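Local coordinates for protein tyrosine--tRNA ligase, mitochondrial (Coccidioides posadasii, PDB 5IJX) that probably attaches L-tyrosine to mitochondrial tRNA(Tyr) at the cost of ATP, here as a truncated chain holding the class I catalytic domain, at residues Tyr94-Ala100 against Ala161-Ala165; Lys59-Lys64 against Asp272-Ala276; Ser36-Glu42 against Arg54-Asp58. All coordinates share one frame. Numbering follows the deposited sequence.

Interaction 1. Residues Tyr94-Ala100 against Ala161-Ala165; sequences YVHGLKA and AWRRA
Residues 94-100 leave a helix, turn at Gly97 and enter a strand. Residues 161-165 run from loop into strand beside them. The CA atoms pair as Gly97 with Trp162 (4.7 Å), Lys99 with Arg163 (4.7 Å) and Ala100 with Arg164 (5.1 Å). The last pair is a parallel bridge. Ala100 N donates to Arg163 O at 3.3 Å, and Ala165 N makes a weak bond to Ala100 O at 2.9 Å. Gly97, at phi 85° and psi -3°, is the C' residue of a Schellman motif: Gly97 N bonds Tyr94 O at 3.0 Å, and Leu98 N bonds Ala93 O. A CB here would jam against the preceding carbonyl. One water donates to Gly97 O (2.8 Å) and Ala161 O (3.0 Å). The fold is the Rossmann-like domain of class I synthetases, and strand 164-168 is an edge strand of its sheet within this chain. Tyr94 (chi1 t) and Trp162 (chi1 m) fill the helix-to-strand corner. The edge of Trp162 meets the face of Tyr94, T-shaped, with centroids 5.0 Å apart and planes at 69°. Val95 CA sits over the six-membered ring of Trp162, 4.0 Å from its centroid. Arg164 CD lies over the Tyr94 ring, 3.7 Å from the centroid, in a CH-pi contact. The Arg164 guanidinium continues to a salt bridge with Glu148. Where the strands begin, Lys99 CG packs on Arg163 CB at 3.7 Å.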
loop_
_atom_site.group_PDB
_atom_site.type_symbol
_atom_site.label_atom_id
_atom_site.label_comp_id
_atom_site.label_asym_id
_atom_site.label_seq_id
_atom_site.Cartn_x
_atom_site.Cartn_y
_atom_site.Cartn_z
ATOM N N TYR A 94 18.623 -3.614 -27.295
ATOM C CA TYR A 94 18.961 -2.240 -27.640
ATOM C C TYR A 94 19.542 -2.148 -29.045
ATOM O O TYR A 94 19.090 -1.341 -29.864
ATOM C CB TYR A 94 19.938 -1.672 -26.616
ATOM C CG TYR A 94 20.517 -0.334 -27.015
ATOM C CD1 TYR A 94 19.731 0.809 -27.016
ATOM C CD2 TYR A 94 21.848 -0.213 -27.389
ATOM C CE1 TYR A 94 20.251 2.032 -27.378
ATOM C CE2 TYR A 94 22.379 1.005 -27.752
ATOM C CZ TYR A 94 21.575 2.125 -27.746
ATOM O OH TYR A 94 22.104 3.341 -28.107
ATOM N N VAL A 95 20.516 -3.001 -29.359
ATOM C CA VAL A 95 21.264 -2.851 -30.605
ATOM C C VAL A 95 20.413 -3.374 -31.750
ATOM O O VAL A 95 20.821 -3.314 -32.916
ATOM C CB VAL A 95 22.628 -3.572 -30.556
ATOM C CG1 VAL A 95 23.507 -2.983 -29.456
ATOM C CG2 VAL A 95 22.448 -5.073 -30.373
ATOM N N HIS A 96 19.232 -3.901 -31.433
ATOM C CA HIS A 96 18.302 -4.332 -32.467
ATOM C C HIS A 96 17.160 -3.342 -32.668
ATOM O O HIS A 96 16.178 -3.671 -33.342
ATOM C CB HIS A 96 17.755 -5.727 -32.147
ATOM C CG HIS A 96 18.669 -6.841 -32.565
ATOM N ND1 HIS A 96 18.411 -7.648 -33.652
ATOM C CD2 HIS A 96 19.842 -7.275 -32.045
ATOM C CE1 HIS A 96 19.384 -8.533 -33.785
ATOM N NE2 HIS A 96 20.266 -8.327 -32.824
ATOM N N GLY A 97 17.273 -2.134 -32.119
ATOM C CA GLY A 97 16.259 -1.117 -32.289
ATOM C C GLY A 97 15.112 -1.189 -31.310
ATOM O O GLY A 97 14.225 -0.326 -31.356
ATOM N N LEU A 98 15.093 -2.187 -30.435
ATOM C CA LEU A 98 14.076 -2.289 -29.402
ATOM C C LEU A 98 14.502 -1.490 -28.179
ATOM O O LEU A 98 15.695 -1.293 -27.929
ATOM C CB LEU A 98 13.839 -3.753 -29.026
ATOM C CG LEU A 98 13.170 -4.581 -30.125
ATOM C CD1 LEU A 98 13.514 -6.053 -29.995
ATOM C CD2 LEU A 98 11.661 -4.381 -30.090
ATOM N N LYS A 99 13.515 -1.018 -27.424
ATOM C CA LYS A 99 13.794 -0.189 -26.261
ATOM C C LYS A 99 14.316 -1.040 -25.112
ATOM O O LYS A 99 13.798 -2.126 -24.836
ATOM C CB LYS A 99 12.540 0.567 -25.823
ATOM C CG LYS A 99 12.813 1.594 -24.731
ATOM C CD LYS A 99 11.608 2.480 -24.457
ATOM C CE LYS A 99 11.995 3.679 -23.603
ATOM N NZ LYS A 99 10.825 4.538 -23.272
ATOM N N ALA A 100 15.348 -0.535 -24.440
ATOM C CA ALA A 100 15.966 -1.214 -23.311
ATOM C C ALA A 100 15.950 -0.294 -22.099
ATOM O O ALA A 100 16.425 0.847 -22.170
ATOM C CB ALA A 100 17.400 -1.633 -23.636
ATOM N N ALA A 161 16.147 5.463 -34.078
ATOM C CA ALA A 161 15.099 4.707 -33.402
ATOM C C ALA A 161 15.599 3.962 -32.173
ATOM O O ALA A 161 14.777 3.511 -31.368
ATOM C CB ALA A 161 14.463 3.711 -34.375
ATOM N N TRP A 162 16.913 3.818 -32.008
ATOM C CA TRP A 162 17.442 3.143 -30.832
ATOM C C TRP A 162 17.054 3.905 -29.572
ATOM O O TRP A 162 17.149 5.133 -29.514
ATOM C CB TRP A 162 18.963 3.024 -30.922
ATOM C CG TRP A 162 19.432 2.021 -31.933
ATOM C CD1 TRP A 162 18.708 1.486 -32.959
ATOM C CD2 TRP A 162 20.733 1.427 -32.007
ATOM N NE1 TRP A 162 19.479 0.598 -33.669
ATOM C CE2 TRP A 162 20.726 0.543 -33.104
ATOM C CE3 TRP A 162 21.903 1.557 -31.252
ATOM C CZ2 TRP A 162 21.842 -0.207 -33.464
ATOM C CZ3 TRP A 162 23.011 0.812 -31.612
ATOM C CH2 TRP A 162 22.973 -0.059 -32.709
ATOM N N ARG A 163 16.614 3.164 -28.558
ATOM C CA ARG A 163 16.142 3.748 -27.312
ATOM C C ARG A 163 16.823 3.053 -26.144
ATOM O O ARG A 163 16.883 1.819 -26.093
ATOM C CB ARG A 163 14.618 3.634 -27.190
ATOM C CG ARG A 163 13.851 4.404 -28.255
ATOM C CD ARG A 163 13.781 5.889 -27.940
ATOM N NE ARG A 163 12.855 6.591 -28.828
ATOM C CZ ARG A 163 13.195 7.174 -29.974
ATOM N NH1 ARG A 163 14.451 7.156 -30.397
ATOM N NH2 ARG A 163 12.269 7.783 -30.702
ATOM N N ARG A 164 17.327 3.851 -25.210
ATOM C CA ARG A 164 18.053 3.363 -24.049
ATOM C C ARG A 164 17.612 4.186 -22.851
ATOM O O ARG A 164 17.386 5.393 -22.976
ATOM C CB ARG A 164 19.565 3.496 -24.255
ATOM C CG ARG A 164 20.390 2.332 -23.761
ATOM C CD ARG A 164 21.845 2.538 -24.147
ATOM N NE ARG A 164 22.446 3.663 -23.433
ATOM C CZ ARG A 164 23.524 4.324 -23.842
ATOM N NH1 ARG A 164 24.129 3.989 -24.975
ATOM N NH2 ARG A 164 23.997 5.331 -23.121
ATOM N N ALA A 165 17.480 3.543 -21.695
ATOM C CA ALA A 165 17.022 4.271 -20.521
ATOM C C ALA A 165 17.561 3.638 -19.250
ATOM O O ALA A 165 17.670 2.412 -19.151
ATOM C CB ALA A 165 15.493 4.320 -20.466
HETATM O O HOH W 1 13.246 1.641 -29.552
#

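Interaction 2. Residues Lys59-Lys64 against Asp272-Ala276; sequences KLITRK and DPDLA
Lys59 and Leu60 lie in the last turns of a helix that runs to Arg63. Lys59 points toward residues 272-276, with chi1 and chi2 both t and chi3 near 98°. Those residues form a compact turn: 273-275 have helical angles, with Leu275 N bonded to Asp272 O at 3.0 Å and Ala276 N to Pro273 O at 2.9 Å. Lys59 NZ forms salt bridges to Asp272 OD2 and Asp274 OD2, each at 3.0 Å; the hydrogen bond to Asp272 is weak. Both carboxylates thus share one ammonium group. The closest CA atoms are those of Leu60 and Leu275, 5.4 Å apart. Leu60 (chi1 t, chi2 p) brings CD1 to 4.2 Å from Leu275 CD2 and 3.6 Å from Leu275 O. Arg63 adds looser contacts. Its NH1 is 3.9 Å from Leu275 CD1 and 4.2 Å from Asp272 OD2, too far for a salt bridge. Lys64 is the first residue to leave helical angles (phi -148°, psi 133°) and is fully extended, all chi angles t. Its NZ donates to Leu275 O at 3.1 Å and also bonds Gln234 of strand 233-239. The side chain of Leu275 (chi1 m, chi2 t) lies between the arms of Lys59 and Lys64. This is a surface salt-bridge network with a small apolar patch, joining the C-terminal end of helix 54-63 to the loop before strand 279-283 of the catalytic domain.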
loop_
_atom_site.group_PDB
_atom_site.type_symbol
_atom_site.label_atom_id
_atom_site.label_comp_id
_atom_site.label_asym_id
_atom_site.label_seq_id
_atom_site.Cartn_x
_atom_site.Cartn_y
_atom_site.Cartn_z
ATOM N N LYS A 59 5.794 -13.404 -31.945
ATOM C CA LYS A 59 4.910 -12.602 -32.784
ATOM C C LYS A 59 4.946 -11.135 -32.374
ATOM O O LYS A 59 5.073 -10.243 -33.221
ATOM C CB LYS A 59 3.487 -13.154 -32.692
ATOM C CG LYS A 59 2.489 -12.519 -33.643
ATOM C CD LYS A 59 1.145 -13.239 -33.575
ATOM C CE LYS A 59 0.163 -12.512 -32.680
ATOM N NZ LYS A 59 -0.988 -13.376 -32.282
ATOM N N LEU A 60 4.827 -10.866 -31.072
ATOM C CA LEU A 60 4.847 -9.492 -30.583
ATOM C C LEU A 60 6.112 -8.773 -31.032
ATOM O O LEU A 60 6.052 -7.714 -31.666
ATOM C CB LEU A 60 4.740 -9.483 -29.057
ATOM C CG LEU A 60 4.915 -8.118 -28.382
ATOM C CD1 LEU A 60 3.730 -7.211 -28.682
ATOM C CD2 LEU A 60 5.102 -8.283 -26.888
ATOM N N ILE A 61 7.275 -9.337 -30.699
ATOM C CA ILE A 61 8.537 -8.675 -31.005
ATOM C C ILE A 61 8.684 -8.482 -32.508
ATOM O O ILE A 61 9.154 -7.438 -32.973
ATOM C CB ILE A 61 9.713 -9.476 -30.416
ATOM C CG1 ILE A 61 9.539 -9.628 -28.899
ATOM C CG2 ILE A 61 11.035 -8.795 -30.738
ATOM C CD1 ILE A 61 10.600 -10.481 -28.229
ATOM N N THR A 62 8.281 -9.484 -33.291
ATOM C CA THR A 62 8.416 -9.378 -34.741
ATOM C C THR A 62 7.530 -8.269 -35.300
ATOM O O THR A 62 7.943 -7.530 -36.202
ATOM C CB THR A 62 8.077 -10.719 -35.391
ATOM O OG1 THR A 62 8.986 -11.722 -34.919
ATOM C CG2 THR A 62 8.178 -10.630 -36.904
ATOM N N ARG A 63 6.313 -8.133 -34.776
ATOM C CA ARG A 63 5.340 -7.190 -35.312
ATOM C C ARG A 63 5.411 -5.803 -34.680
ATOM O O ARG A 63 4.785 -4.874 -35.203
ATOM C CB ARG A 63 3.917 -7.725 -35.116
ATOM C CG ARG A 63 3.477 -8.795 -36.099
ATOM C CD ARG A 63 1.995 -8.635 -36.404
ATOM N NE ARG A 63 1.387 -9.852 -36.934
ATOM C CZ ARG A 63 0.097 -10.155 -36.820
ATOM N NH1 ARG A 63 -0.733 -9.339 -36.180
ATOM N NH2 ARG A 63 -0.367 -11.283 -37.337
ATOM N N LYS A 64 6.140 -5.631 -33.581
ATOM C CA LYS A 64 6.015 -4.413 -32.792
ATOM C C LYS A 64 7.349 -4.061 -32.153
ATOM O O LYS A 64 8.005 -4.925 -31.565
ATOM C CB LYS A 64 4.937 -4.589 -31.719
ATOM C CG LYS A 64 4.518 -3.313 -31.025
ATOM C CD LYS A 64 3.335 -3.581 -30.112
ATOM C CE LYS A 64 2.770 -2.300 -29.526
ATOM N NZ LYS A 64 1.517 -2.553 -28.761
ATOM N N ASP A 272 -5.660 -7.470 -31.830
ATOM C CA ASP A 272 -5.067 -8.743 -31.441
ATOM C C ASP A 272 -4.570 -8.664 -30.002
ATOM O O ASP A 272 -3.643 -7.896 -29.722
ATOM C CB ASP A 272 -3.917 -9.104 -32.368
ATOM C CG ASP A 272 -3.275 -10.428 -32.006
ATOM O OD1 ASP A 272 -3.940 -11.249 -31.338
ATOM O OD2 ASP A 272 -2.108 -10.648 -32.391
ATOM N N PRO A 273 -5.137 -9.436 -29.068
ATOM C CA PRO A 273 -4.687 -9.326 -27.671
ATOM C C PRO A 273 -3.214 -9.639 -27.487
ATOM O O PRO A 273 -2.564 -9.036 -26.626
ATOM C CB PRO A 273 -5.573 -10.338 -26.930
ATOM C CG PRO A 273 -6.719 -10.610 -27.844
ATOM C CD PRO A 273 -6.184 -10.459 -29.228
ATOM N N ASP A 274 -2.667 -10.570 -28.273
ATOM C CA ASP A 274 -1.258 -10.922 -28.143
ATOM C C ASP A 274 -0.341 -9.723 -28.343
ATOM O O ASP A 274 0.802 -9.745 -27.869
ATOM C CB ASP A 274 -0.902 -12.023 -29.143
ATOM C CG ASP A 274 -1.579 -13.341 -28.825
ATOM O OD1 ASP A 274 -2.478 -13.352 -27.957
ATOM O OD2 ASP A 274 -1.219 -14.363 -29.445
ATOM N N LEU A 275 -0.808 -8.682 -29.031
ATOM C CA LEU A 275 -0.012 -7.483 -29.251
ATOM C C LEU A 275 -0.165 -6.453 -28.139
ATOM O O LEU A 275 0.581 -5.468 -28.123
ATOM C CB LEU A 275 -0.390 -6.843 -30.592
ATOM C CG LEU A 275 -0.141 -7.702 -31.834
ATOM C CD1 LEU A 275 -0.638 -6.991 -33.082
ATOM C CD2 LEU A 275 1.332 -8.049 -31.970
ATOM N N ALA A 276 -1.105 -6.657 -27.216
ATOM C CA ALA A 276 -1.344 -5.726 -26.125
ATOM C C ALA A 276 -0.942 -6.269 -24.761
ATOM O O ALA A 276 -0.993 -5.520 -23.780
ATOM C CB ALA A 276 -2.830 -5.335 -26.084
#

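Interaction 3. Residues Ser36-Glu42 against Arg54-Asp58; sequences SFLSFLE and RDALD
Leu38, Arg54 and Asp58 carry most of this contact between two short helices. The axes of segments 37-42 and 54-58 approach to 10.0 Å, with their directions 118° apart. The nearest CA atoms are those of Leu38 and Asp58, at 5.6 Å. Leu38 (chi1 t, chi2 p) points across the gap. Its CD2 is 3.6 Å from Arg54 O and lies over one face of the Arg54 guanidinium, 3.7 Å from Arg54 NE. Its CD1 meets Leu57 CD2 at 4.2 Å. Arg54 leaves its helix with chi1 t and reaches Glu42 (chi1 m) in a two-pronged salt bridge: Arg54 NE to Glu42 OE2 at 2.9 Å and Arg54 NH2 to Glu42 OE1 at 3.0 Å. Arg54 NH1 also bridges Asp55 OD2 and Asp58 OD2, both at 3.1 Å, though the hydrogen bond to Asp58 is weak. Asp58 (chi1 t) accepts from Ser36 OG through OD1 at 2.8 Å. Ser36 (chi1 p) is the N-cap of helix 37-43, and its OG accepts from Ser39 N at 3.2 Å. The pattern is a serine N-cap held by an acid of the next helix, alongside a four-residue salt-bridge network, in a pair of helices joined through strand 49-51.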
loop_
_atom_site.group_PDB
_atom_site.type_symbol
_atom_site.label_atom_id
_atom_site.label_comp_id
_atom_site.label_asym_id
_atom_site.label_seq_id
_atom_site.Cartn_x
_atom_site.Cartn_y
_atom_site.Cartn_z
ATOM N N SER A 36 13.889 -14.264 -36.366
ATOM C CA SER A 36 13.231 -13.448 -35.359
ATOM C C SER A 36 14.178 -13.174 -34.192
ATOM O O SER A 36 15.193 -13.849 -34.004
ATOM C CB SER A 36 11.964 -14.135 -34.850
ATOM O OG SER A 36 12.283 -15.223 -33.998
ATOM N N PHE A 37 13.823 -12.166 -33.395
ATOM C CA PHE A 37 14.672 -11.779 -32.273
ATOM C C PHE A 37 14.645 -12.831 -31.171
ATOM O O PHE A 37 15.691 -13.171 -30.603
ATOM C CB PHE A 37 14.227 -10.420 -31.735
ATOM C CG PHE A 37 15.100 -9.886 -30.637
ATOM C CD1 PHE A 37 16.392 -9.464 -30.906
ATOM C CD2 PHE A 37 14.628 -9.799 -29.339
ATOM C CE1 PHE A 37 17.197 -8.970 -29.898
ATOM C CE2 PHE A 37 15.430 -9.304 -28.326
ATOM C CZ PHE A 37 16.715 -8.890 -28.606
ATOM N N LEU A 38 13.462 -13.361 -30.856
ATOM C CA LEU A 38 13.363 -14.384 -29.820
ATOM C C LEU A 38 14.142 -15.633 -30.213
ATOM O O LEU A 38 14.910 -16.179 -29.412
ATOM C CB LEU A 38 11.894 -14.720 -29.560
ATOM C CG LEU A 38 11.617 -15.659 -28.388
ATOM C CD1 LEU A 38 12.074 -15.040 -27.074
ATOM C CD2 LEU A 38 10.138 -16.005 -28.333
ATOM N N SER A 39 13.953 -16.105 -31.448
ATOM C CA SER A 39 14.728 -17.241 -31.936
ATOM C C SER A 39 16.222 -17.000 -31.759
ATOM O O SER A 39 16.964 -17.901 -31.344
ATOM C CB SER A 39 14.397 -17.502 -33.406
ATOM O OG SER A 39 15.160 -18.581 -33.918
ATOM N N PHE A 40 16.680 -15.784 -32.061
ATOM C CA PHE A 40 18.094 -15.463 -31.904
ATOM C C PHE A 40 18.519 -15.566 -30.444
ATOM O O PHE A 40 19.519 -16.220 -30.123
ATOM C CB PHE A 40 18.373 -14.065 -32.456
ATOM C CG PHE A 40 19.779 -13.595 -32.232
ATOM C CD1 PHE A 40 20.834 -14.170 -32.918
ATOM C CD2 PHE A 40 20.044 -12.571 -31.340
ATOM C CE1 PHE A 40 22.129 -13.737 -32.712
ATOM C CE2 PHE A 40 21.336 -12.131 -31.131
ATOM C CZ PHE A 40 22.380 -12.715 -31.819
ATOM N N LEU A 41 17.768 -14.928 -29.540
ATOM C CA LEU A 41 18.080 -15.039 -28.118
ATOM C C LEU A 41 18.176 -16.498 -27.691
ATOM O O LEU A 41 19.033 -16.864 -26.876
ATOM C CB LEU A 41 17.022 -14.314 -27.280
ATOM C CG LEU A 41 16.993 -12.783 -27.290
ATOM C CD1 LEU A 41 15.928 -12.290 -26.325
ATOM C CD2 LEU A 41 18.348 -12.186 -26.933
ATOM N N GLU A 42 17.302 -17.349 -28.234
ATOM C CA GLU A 42 17.349 -18.769 -27.903
ATOM C C GLU A 42 18.644 -19.401 -28.399
ATOM O O GLU A 42 19.321 -20.120 -27.654
ATOM C CB GLU A 42 16.137 -19.489 -28.497
ATOM C CG GLU A 42 14.807 -19.081 -27.886
ATOM C CD GLU A 42 13.625 -19.745 -28.564
ATOM O OE1 GLU A 42 13.786 -20.228 -29.703
ATOM O OE2 GLU A 42 12.533 -19.788 -27.955
ATOM N N ARG A 54 5.089 -18.629 -25.853
ATOM C CA ARG A 54 6.353 -18.315 -26.515
ATOM C C ARG A 54 6.121 -17.753 -27.913
ATOM O O ARG A 54 6.626 -16.676 -28.258
ATOM C CB ARG A 54 7.226 -19.571 -26.560
ATOM C CG ARG A 54 8.597 -19.375 -27.180
ATOM C CD ARG A 54 8.598 -19.728 -28.657
ATOM N NE ARG A 54 9.913 -19.534 -29.263
ATOM C CZ ARG A 54 10.116 -19.174 -30.527
ATOM N NH1 ARG A 54 9.090 -18.949 -31.339
ATOM N NH2 ARG A 54 11.352 -19.027 -30.980
ATOM N N ASP A 55 5.357 -18.473 -28.740
ATOM C CA ASP A 55 5.111 -18.012 -30.102
ATOM C C ASP A 55 4.372 -16.681 -30.118
ATOM O O ASP A 55 4.565 -15.875 -31.036
ATOM C CB ASP A 55 4.323 -19.065 -30.881
ATOM C CG ASP A 55 5.110 -20.348 -31.088
ATOM O OD1 ASP A 55 4.484 -21.402 -31.324
ATOM O OD2 ASP A 55 6.356 -20.300 -31.011
ATOM N N ALA A 56 3.524 -16.430 -29.118
ATOM C CA ALA A 56 2.866 -15.131 -29.018
ATOM C C ALA A 56 3.882 -14.018 -28.794
ATOM O O ALA A 56 3.744 -12.920 -29.345
ATOM C CB ALA A 56 1.836 -15.147 -27.889
ATOM N N LEU A 57 4.912 -14.281 -27.984
ATOM C CA LEU A 57 5.938 -13.272 -27.740
ATOM C C LEU A 57 6.798 -13.056 -28.978
ATOM O O LEU A 57 7.099 -11.912 -29.340
ATOM C CB LEU A 57 6.804 -13.684 -26.550
ATOM C CG LEU A 57 8.039 -12.818 -26.286
ATOM C CD1 LEU A 57 7.659 -11.350 -26.129
ATOM C CD2 LEU A 57 8.783 -13.316 -25.053
ATOM N N ASP A 58 7.216 -14.143 -29.630
ATOM C CA ASP A 58 7.908 -14.016 -30.908
ATOM C C ASP A 58 7.101 -13.146 -31.866
ATOM O O ASP A 58 7.639 -12.241 -32.517
ATOM C CB ASP A 58 8.145 -15.405 -31.506
ATOM C CG ASP A 58 9.290 -15.429 -32.496
ATOM O OD1 ASP A 58 10.058 -14.444 -32.550
ATOM O OD2 ASP A 58 9.432 -16.441 -33.213
#

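From the N terminus, interaction 3 closes first. It is a short loop that contains strand 49-51 and brings helix 37-43 against helix 54-63. The same second helix then opens interaction 2, which closes only at the turn before strand 279-283. Interaction 1 lies wholly within that long span. It joins strands 99-104 and 164-168. No two of the loops cross. The three contacts also touch one another. Phe37 packs on Ile61, His96 and Leu98, and Leu98 in turn packs on Ile61. Asp274 meets Ala56. Together they tie helices 37-43 and 54-63 to the starts of strands 99-104 and 164-168 and to the loop before strand 279-283.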